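Long-range contacts in uncharacterized protein (PDB 1ZJJ), which is probably a magnesium-dependent phosphatase of the haloacid dehalogenase superfamily, although its natural substrate is not established: residues B[147-155]-B[166-175]; B[36-44]-B[186-196]. All coordinates share one frame; numbering follows the deposited sequence.

Contact 1 lies in the part of the fold built on the four-stranded parallel sheet, the cap domain by comparison with related phosphatases, whereas contact 2 belongs to the core domain with its six-stranded parallel sheet. The centres of contact 1 and contact 2 are about 15 Å apart. Along the chain the order is 36-44, 147-155, 166-175, 186-196, so both halves of contact 1 fall within the insertion that separates the two halves of contact 2. The contacts meet at the junction of the domains, where T151 O lies 2.7 Å from G186 N, a probable backbone hydrogen bond. D154, a little further along, has its side chain about 7 Å from the magnesium ion held by D7, D9 and D210.

Contact 1: residues B[147-155]-B[166-175]; sequences TFIGTNPDA and GAGSIIAALK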
loop_
_atom_site.group_PDB
_atom_site.type_symbol
_atom_site.label_atom_id
_atom_site.label_comp_id
_atom_site.label_asym_id
_atom_site.label_seq_id
_atom_site.Cartn_x
_atom_site.Cartn_y
_atom_site.Cartn_z
ATOM N N THR B 147 -0.982 -16.933 -7.281
ATOM C CA THR B 147 0.077 -16.784 -6.289
ATOM C C THR B 147 0.410 -15.291 -6.166
ATOM O O THR B 147 0.398 -14.563 -7.156
ATOM C CB THR B 147 1.357 -17.539 -6.713
ATOM O OG1 THR B 147 1.012 -18.855 -7.172
ATOM C CG2 THR B 147 2.311 -17.664 -5.533
ATOM N N PHE B 148 0.690 -14.844 -4.948
ATOM C CA PHE B 148 1.034 -13.451 -4.685
ATOM C C PHE B 148 2.524 -13.475 -4.336
ATOM O O PHE B 148 2.905 -13.915 -3.252
ATOM C CB PHE B 148 0.183 -12.938 -3.512
ATOM C CG PHE B 148 0.448 -11.503 -3.107
ATOM C CD1 PHE B 148 1.280 -10.670 -3.853
ATOM C CD2 PHE B 148 -0.164 -10.985 -1.965
ATOM C CE1 PHE B 148 1.500 -9.336 -3.459
ATOM C CE2 PHE B 148 0.047 -9.659 -1.564
ATOM C CZ PHE B 148 0.877 -8.834 -2.308
ATOM N N ILE B 149 3.352 -13.033 -5.279
ATOM C CA ILE B 149 4.811 -13.012 -5.112
ATOM C C ILE B 149 5.389 -11.597 -5.171
ATOM O O ILE B 149 5.135 -10.850 -6.119
ATOM C CB ILE B 149 5.501 -13.837 -6.223
ATOM C CG1 ILE B 149 4.954 -15.262 -6.228
ATOM C CG2 ILE B 149 7.018 -13.845 -6.011
ATOM C CD1 ILE B 149 5.176 -15.991 -7.545
ATOM N N GLY B 150 6.174 -11.238 -4.160
ATOM C CA GLY B 150 6.791 -9.923 -4.125
ATOM C C GLY B 150 8.293 -10.066 -4.295
ATOM O O GLY B 150 8.900 -10.903 -3.640
ATOM N N THR B 151 8.903 -9.265 -5.165
ATOM C CA THR B 151 10.342 -9.388 -5.371
ATOM C C THR B 151 11.174 -9.035 -4.143
ATOM O O THR B 151 12.156 -9.708 -3.852
ATOM C CB THR B 151 10.841 -8.526 -6.565
ATOM O OG1 THR B 151 10.565 -7.143 -6.319
ATOM C CG2 THR B 151 10.162 -8.966 -7.856
ATOM N N ASN B 152 10.782 -7.989 -3.426
ATOM C CA ASN B 152 11.525 -7.566 -2.244
ATOM C C ASN B 152 10.644 -6.738 -1.319
ATOM O O ASN B 152 9.663 -6.140 -1.752
ATOM C CB ASN B 152 12.766 -6.775 -2.658
ATOM C CG ASN B 152 12.438 -5.606 -3.545
ATOM O OD1 ASN B 152 11.965 -5.781 -4.664
ATOM N ND2 ASN B 152 12.683 -4.401 -3.050
ATOM N N PRO B 153 10.994 -6.690 -0.024
ATOM C CA PRO B 153 10.259 -5.959 1.012
ATOM C C PRO B 153 10.547 -4.473 1.205
ATOM O O PRO B 153 9.778 -3.793 1.871
ATOM C CB PRO B 153 10.590 -6.756 2.264
ATOM C CG PRO B 153 12.041 -7.072 2.033
ATOM C CD PRO B 153 12.059 -7.513 0.581
ATOM N N ASP B 154 11.635 -3.971 0.629
ATOM C CA ASP B 154 12.009 -2.570 0.808
ATOM C C ASP B 154 10.860 -1.571 0.745
ATOM O O ASP B 154 10.212 -1.398 -0.285
ATOM C CB ASP B 154 13.074 -2.179 -0.212
ATOM C CG ASP B 154 14.287 -3.088 -0.163
ATOM O OD1 ASP B 154 15.360 -2.641 0.299
ATOM O OD2 ASP B 154 14.163 -4.252 -0.585
ATOM N N ALA B 155 10.626 -0.903 1.869
ATOM C CA ALA B 155 9.575 0.094 1.958
ATOM C C ALA B 155 9.889 1.277 1.051
ATOM O O ALA B 155 8.979 1.907 0.516
ATOM C CB ALA B 155 9.448 0.581 3.396
ATOM N N GLY B 166 9.063 2.158 -2.321
ATOM C CA GLY B 166 9.714 0.961 -2.822
ATOM C C GLY B 166 8.739 -0.166 -3.124
ATOM O O GLY B 166 7.527 -0.010 -2.985
ATOM N N ALA B 167 9.268 -1.314 -3.531
ATOM C CA ALA B 167 8.422 -2.452 -3.863
ATOM C C ALA B 167 7.530 -2.830 -2.680
ATOM O O ALA B 167 6.361 -3.168 -2.858
ATOM C CB ALA B 167 9.285 -3.641 -4.278
ATOM N N GLY B 168 8.087 -2.755 -1.475
ATOM C CA GLY B 168 7.332 -3.105 -0.282
ATOM C C GLY B 168 6.077 -2.269 -0.123
ATOM O O GLY B 168 5.075 -2.719 0.437
ATOM N N SER B 169 6.147 -1.042 -0.625
ATOM C CA SER B 169 5.043 -0.090 -0.574
ATOM C C SER B 169 3.910 -0.597 -1.454
ATOM O O SER B 169 2.742 -0.563 -1.069
ATOM C CB SER B 169 5.521 1.280 -1.089
ATOM O OG SER B 169 4.436 2.152 -1.341
ATOM N N ILE B 170 4.272 -1.063 -2.643
ATOM C CA ILE B 170 3.292 -1.573 -3.594
ATOM C C ILE B 170 2.734 -2.902 -3.102
ATOM O O ILE B 170 1.524 -3.143 -3.144
ATOM C CB ILE B 170 3.934 -1.748 -4.985
ATOM C CG1 ILE B 170 4.514 -0.407 -5.434
ATOM C CG2 ILE B 170 2.898 -2.252 -5.992
ATOM C CD1 ILE B 170 5.262 -0.442 -6.754
ATOM N N ILE B 171 3.627 -3.760 -2.615
ATOM C CA ILE B 171 3.233 -5.063 -2.101
ATOM C C ILE B 171 2.272 -4.894 -0.932
ATOM O O ILE B 171 1.315 -5.654 -0.793
ATOM C CB ILE B 171 4.474 -5.880 -1.646
ATOM C CG1 ILE B 171 5.281 -6.312 -2.873
ATOM C CG2 ILE B 171 4.046 -7.094 -0.829
ATOM C CD1 ILE B 171 6.679 -6.789 -2.554
ATOM N N ALA B 172 2.512 -3.883 -0.102
ATOM C CA ALA B 172 1.657 -3.636 1.052
ATOM C C ALA B 172 0.229 -3.332 0.621
ATOM O O ALA B 172 -0.723 -3.835 1.218
ATOM C CB ALA B 172 2.214 -2.482 1.884
ATOM N N ALA B 173 0.081 -2.505 -0.409
ATOM C CA ALA B 173 -1.243 -2.156 -0.916
ATOM C C ALA B 173 -1.996 -3.411 -1.361
ATOM O O ALA B 173 -3.176 -3.572 -1.059
ATOM C CB ALA B 173 -1.121 -1.185 -2.081
ATOM N N LEU B 174 -1.309 -4.304 -2.068
ATOM C CA LEU B 174 -1.936 -5.531 -2.548
ATOM C C LEU B 174 -2.256 -6.493 -1.408
ATOM O O LEU B 174 -3.233 -7.239 -1.475
ATOM C CB LEU B 174 -1.044 -6.200 -3.590
ATOM C CG LEU B 174 -1.019 -5.455 -4.924
ATOM C CD1 LEU B 174 -0.028 -6.116 -5.859
ATOM C CD2 LEU B 174 -2.429 -5.439 -5.533
ATOM N N LYS B 175 -1.443 -6.467 -0.355
ATOM C CA LYS B 175 -1.688 -7.320 0.806
ATOM C C LYS B 175 -3.020 -6.901 1.437
ATOM O O LYS B 175 -3.829 -7.743 1.835
ATOM C CB LYS B 175 -0.560 -7.163 1.830
ATOM C CG LYS B 175 -0.727 -8.014 3.086
ATOM C CD LYS B 175 0.532 -7.975 3.952
ATOM C CE LYS B 175 0.820 -6.564 4.453
ATOM N NZ LYS B 175 2.140 -6.427 5.135
HETATM O O HOH W 1 12.426 -1.340 -4.310
#
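From F148 to P153 the chain closes in on the helix it opposes, strand 147-150 running nearly antiparallel to helix 167-175 (159°) with their axes 9.6 Å apart at closest. Beyond the strand, backbone bonds take over: G168 N donates to D154 O (2.8 Å), giving an amide of the first helical turn an acceptor, and G166 N, at the N-cap, donates to A155 O (2.8 Å). G168 suits this place because a side chain there would run into P153 O. The apolar end of the contact is filled by F148, whose ring is carried toward the helix with CG anti to the backbone N (chi1 179°). Its CZ packs on L174 CB at 3.5 Å, while I171 O meets the ring edge in plane, also 3.5 Å from CZ. V124 and I142 help to enclose the ring. Strand 147-150, helix 167-178 and the neighbouring parallel strand 183-184 form a beta-alpha-beta crossover of the four-stranded sheet, the hairpin 156-165 being inserted before the helix. Here the branched I171 sends CD1 to within 3.5 Å of G150 CA, ground that only a glycine yields, and to 3.2 Å from N152 O, a buried carbonyl for which the model holds no polar partner. A167 is small enough to pack against the N152 amide, its CB 3.5 Å from OD1. The N152 amide is held at both ends: OD1 accepts from T151 OG1 in the carbonyl plane, and ND2 gives D154 OD2 a nearly straight bond (167°) from above the carboxylate plane. That carboxylate oxygen also receives N41 ND2 of the core domain. S169 OG, in turn, bonds to A173 O of the second subunit, which places this helix at the dimer interface.

Contact 2: residues B[36-44]-B[186-196]; sequences FAFLTNNST and GKPNEPMYEVV
The carboxamide of N41 is the flat group that meets K187: CE of the lysine lies over one face, 3.6 Å from N41 CG, while K187 N and M192 CE both approach OD1 near the amide plane, the methyl at 3.3 Å. OD1 takes K187 N on a lone pair (2.9 Å) in a bent bond, 131° at the hydrogen; the bond from ND2 to K187 O (3.0 Å) is straighter, at 161°, and lies almost within the amide plane. ND2 also serves D154 OD2 of the cap. Asparagine suits the place because it pairs with both the N-H and the C=O of one residue. Its chi1 of -99°, off the staggered positions, suggests that these bonds fix the rotation. With an alanine in its place, K187 N and K187 O are likely to lose their mates, and the D154 carboxylate one of the bonds that hold it. T40 and K187 fit the threonine of HAD motif II and the lysine of motif III, and K187 NZ forms salt bridges with D7 and D215. Bent at chi3 (-67°), the lysine chain turns NZ back to L39 O at 3.0 Å, and a water joins NZ to N41 N. L39 lies alongside the lysine, pointing the other way, with CD2 on K187 CD at 3.7 Å. Its other branch, CD1, rests on M192 CG (3.8 Å), and V196 CG2 meets CD2 at 3.9 Å, so leucine fills the groove between strand 36-40 and helix 190-199.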
loop_
_atom_site.group_PDB
_atom_site.type_symbol
_atom_site.label_atom_id
_atom_site.label_comp_id
_atom_site.label_asym_id
_atom_site.label_seq_id
_atom_site.Cartn_x
_atom_site.Cartn_y
_atom_site.Cartn_z
ATOM N N PHE B 36 32.914 -14.411 -4.774
ATOM C CA PHE B 36 32.027 -13.346 -4.333
ATOM C C PHE B 36 30.876 -13.161 -5.303
ATOM O O PHE B 36 30.918 -13.636 -6.442
ATOM C CB PHE B 36 32.808 -12.032 -4.181
ATOM C CG PHE B 36 33.394 -11.525 -5.465
ATOM C CD1 PHE B 36 32.655 -10.699 -6.305
ATOM C CD2 PHE B 36 34.674 -11.913 -5.861
ATOM C CE1 PHE B 36 33.181 -10.263 -7.526
ATOM C CE2 PHE B 36 35.204 -11.483 -7.073
ATOM C CZ PHE B 36 34.456 -10.657 -7.909
ATOM N N ALA B 37 29.840 -12.480 -4.836
ATOM C CA ALA B 37 28.676 -12.207 -5.667
ATOM C C ALA B 37 28.006 -10.942 -5.167
ATOM O O ALA B 37 28.146 -10.574 -4.001
ATOM C CB ALA B 37 27.705 -13.375 -5.615
ATOM N N PHE B 38 27.298 -10.266 -6.062
ATOM C CA PHE B 38 26.591 -9.050 -5.708
ATOM C C PHE B 38 25.118 -9.439 -5.580
ATOM O O PHE B 38 24.602 -10.237 -6.374
ATOM C CB PHE B 38 26.818 -7.983 -6.784
ATOM C CG PHE B 38 28.272 -7.582 -6.951
ATOM C CD1 PHE B 38 29.221 -7.916 -5.986
ATOM C CD2 PHE B 38 28.683 -6.848 -8.058
ATOM C CE1 PHE B 38 30.560 -7.523 -6.121
ATOM C CE2 PHE B 38 30.018 -6.449 -8.204
ATOM C CZ PHE B 38 30.958 -6.788 -7.231
ATOM N N LEU B 39 24.447 -8.888 -4.578
ATOM C CA LEU B 39 23.062 -9.245 -4.323
ATOM C C LEU B 39 22.178 -8.032 -4.072
ATOM O O LEU B 39 22.224 -7.448 -2.988
ATOM C CB LEU B 39 23.016 -10.187 -3.106
ATOM C CG LEU B 39 21.690 -10.856 -2.722
ATOM C CD1 LEU B 39 21.363 -11.910 -3.765
ATOM C CD2 LEU B 39 21.791 -11.504 -1.340
ATOM N N THR B 40 21.369 -7.664 -5.067
ATOM C CA THR B 40 20.476 -6.516 -4.935
ATOM C C THR B 40 18.987 -6.886 -4.917
ATOM O O THR B 40 18.547 -7.766 -5.664
ATOM C CB THR B 40 20.700 -5.498 -6.076
ATOM O OG1 THR B 40 19.801 -4.396 -5.912
ATOM C CG2 THR B 40 20.454 -6.141 -7.435
ATOM N N ASN B 41 18.226 -6.210 -4.052
ATOM C CA ASN B 41 16.791 -6.400 -3.924
ATOM C C ASN B 41 16.042 -5.712 -5.063
ATOM O O ASN B 41 14.851 -5.906 -5.266
ATOM C CB ASN B 41 16.350 -5.814 -2.582
ATOM C CG ASN B 41 16.218 -6.922 -1.570
ATOM O OD1 ASN B 41 16.511 -8.084 -1.837
ATOM N ND2 ASN B 41 15.764 -6.538 -0.365
ATOM N N ASN B 42 16.751 -4.867 -5.802
ATOM C CA ASN B 42 16.126 -4.115 -6.884
ATOM C C ASN B 42 15.809 -5.047 -8.053
ATOM O O ASN B 42 16.661 -5.821 -8.481
ATOM C CB ASN B 42 17.053 -2.983 -7.341
ATOM C CG ASN B 42 16.312 -1.878 -8.071
ATOM O OD1 ASN B 42 15.624 -2.125 -9.060
ATOM N ND2 ASN B 42 16.451 -0.649 -7.581
ATOM N N SER B 43 14.586 -4.977 -8.568
ATOM C CA SER B 43 14.196 -5.854 -9.670
ATOM C C SER B 43 13.907 -5.137 -10.988
ATOM O O SER B 43 13.456 -5.768 -11.952
ATOM C CB SER B 43 12.966 -6.671 -9.274
ATOM O OG SER B 43 11.828 -5.837 -9.137
ATOM N N THR B 44 14.170 -3.835 -11.037
ATOM C CA THR B 44 13.911 -3.063 -12.260
ATOM C C THR B 44 14.950 -3.304 -13.375
ATOM O O THR B 44 14.715 -3.036 -14.548
ATOM C CB THR B 44 13.857 -1.570 -11.912
ATOM O OG1 THR B 44 15.138 -1.154 -11.438
ATOM C CG2 THR B 44 12.815 -1.306 -10.822
ATOM N N GLY B 186 13.187 -11.405 -2.023
ATOM C CA GLY B 186 14.442 -10.797 -1.621
ATOM C C GLY B 186 14.807 -10.707 -0.152
ATOM O O GLY B 186 14.050 -11.125 0.723
ATOM N N LYS B 187 15.996 -10.163 0.100
ATOM C CA LYS B 187 16.509 -9.975 1.455
ATOM C C LYS B 187 15.445 -9.261 2.279
ATOM O O LYS B 187 14.800 -8.335 1.788
ATOM C CB LYS B 187 17.776 -9.118 1.418
ATOM C CG LYS B 187 18.895 -9.692 0.563
ATOM C CD LYS B 187 20.028 -8.686 0.378
ATOM C CE LYS B 187 19.566 -7.491 -0.449
ATOM N NZ LYS B 187 20.650 -6.490 -0.582
ATOM N N PRO B 188 15.294 -9.631 3.562
ATOM C CA PRO B 188 16.029 -10.654 4.317
ATOM C C PRO B 188 15.343 -12.014 4.300
ATOM O O PRO B 188 15.429 -12.776 5.267
ATOM C CB PRO B 188 16.047 -10.066 5.716
ATOM C CG PRO B 188 14.640 -9.560 5.825
ATOM C CD PRO B 188 14.432 -8.855 4.474
ATOM N N ASN B 189 14.675 -12.326 3.197
ATOM C CA ASN B 189 13.948 -13.577 3.086
ATOM C C ASN B 189 14.735 -14.781 2.588
ATOM O O ASN B 189 15.762 -14.657 1.927
ATOM C CB ASN B 189 12.704 -13.347 2.230
ATOM C CG ASN B 189 11.733 -12.386 2.889
ATOM O OD1 ASN B 189 10.991 -12.769 3.790
ATOM N ND2 ASN B 189 11.754 -11.130 2.464
ATOM N N GLU B 190 14.215 -15.955 2.919
ATOM C CA GLU B 190 14.821 -17.235 2.596
ATOM C C GLU B 190 15.008 -17.576 1.109
ATOM O O GLU B 190 16.012 -18.177 0.736
ATOM C CB GLU B 190 14.026 -18.325 3.321
ATOM C CG GLU B 190 14.652 -19.697 3.329
ATOM C CD GLU B 190 14.489 -20.397 2.008
ATOM O OE1 GLU B 190 13.521 -20.064 1.294
ATOM O OE2 GLU B 190 15.310 -21.283 1.683
ATOM N N PRO B 191 14.050 -17.206 0.238
ATOM C CA PRO B 191 14.232 -17.530 -1.182
ATOM C C PRO B 191 15.537 -16.957 -1.744
ATOM O O PRO B 191 16.198 -17.583 -2.581
ATOM C CB PRO B 191 13.005 -16.898 -1.841
ATOM C CG PRO B 191 11.963 -17.002 -0.762
ATOM C CD PRO B 191 12.739 -16.574 0.466
ATOM N N MET B 192 15.903 -15.765 -1.280
ATOM C CA MET B 192 17.125 -15.109 -1.741
ATOM C C MET B 192 18.333 -15.894 -1.241
ATOM O O MET B 192 19.316 -16.058 -1.958
ATOM C CB MET B 192 17.197 -13.674 -1.215
ATOM C CG MET B 192 18.177 -12.791 -1.967
ATOM S SD MET B 192 17.553 -12.385 -3.614
ATOM C CE MET B 192 17.744 -10.628 -3.618
ATOM N N TYR B 193 18.254 -16.375 -0.004
ATOM C CA TYR B 193 19.347 -17.152 0.575
ATOM C C TYR B 193 19.491 -18.455 -0.194
ATOM O O TYR B 193 20.597 -18.929 -0.433
ATOM C CB TYR B 193 19.076 -17.467 2.049
ATOM C CG TYR B 193 20.197 -18.244 2.711
ATOM C CD1 TYR B 193 21.431 -17.645 2.966
ATOM C CD2 TYR B 193 20.035 -19.587 3.048
ATOM C CE1 TYR B 193 22.477 -18.365 3.536
ATOM C CE2 TYR B 193 21.075 -20.317 3.622
ATOM C CZ TYR B 193 22.292 -19.702 3.859
ATOM O OH TYR B 193 23.331 -20.425 4.391
ATOM N N GLU B 194 18.359 -19.035 -0.579
ATOM C CA GLU B 194 18.376 -20.282 -1.325
ATOM C C GLU B 194 19.162 -20.092 -2.612
ATOM O O GLU B 194 19.904 -20.976 -3.026
ATOM C CB GLU B 194 16.947 -20.746 -1.629
ATOM C CG GLU B 194 16.881 -21.964 -2.525
ATOM C CD GLU B 194 15.482 -22.546 -2.625
ATOM O OE1 GLU B 194 14.521 -21.771 -2.793
ATOM O OE2 GLU B 194 15.349 -23.783 -2.545
ATOM N N VAL B 195 19.012 -18.931 -3.242
ATOM C CA VAL B 195 19.743 -18.657 -4.478
ATOM C C VAL B 195 21.248 -18.508 -4.249
ATOM O O VAL B 195 22.054 -19.038 -5.010
ATOM C CB VAL B 195 19.200 -17.392 -5.178
ATOM C CG1 VAL B 195 20.087 -17.025 -6.353
ATOM C CG2 VAL B 195 17.784 -17.653 -5.670
ATOM N N VAL B 196 21.623 -17.782 -3.201
ATOM C CA VAL B 196 23.034 -17.592 -2.868
ATOM C C VAL B 196 23.677 -18.946 -2.580
ATOM O O VAL B 196 24.765 -19.245 -3.059
ATOM C CB VAL B 196 23.196 -16.680 -1.620
ATOM C CG1 VAL B 196 24.640 -16.711 -1.128
ATOM C CG2 VAL B 196 22.785 -15.249 -1.955
HETATM O O HOH W 2 19.416 -4.002 -2.024
#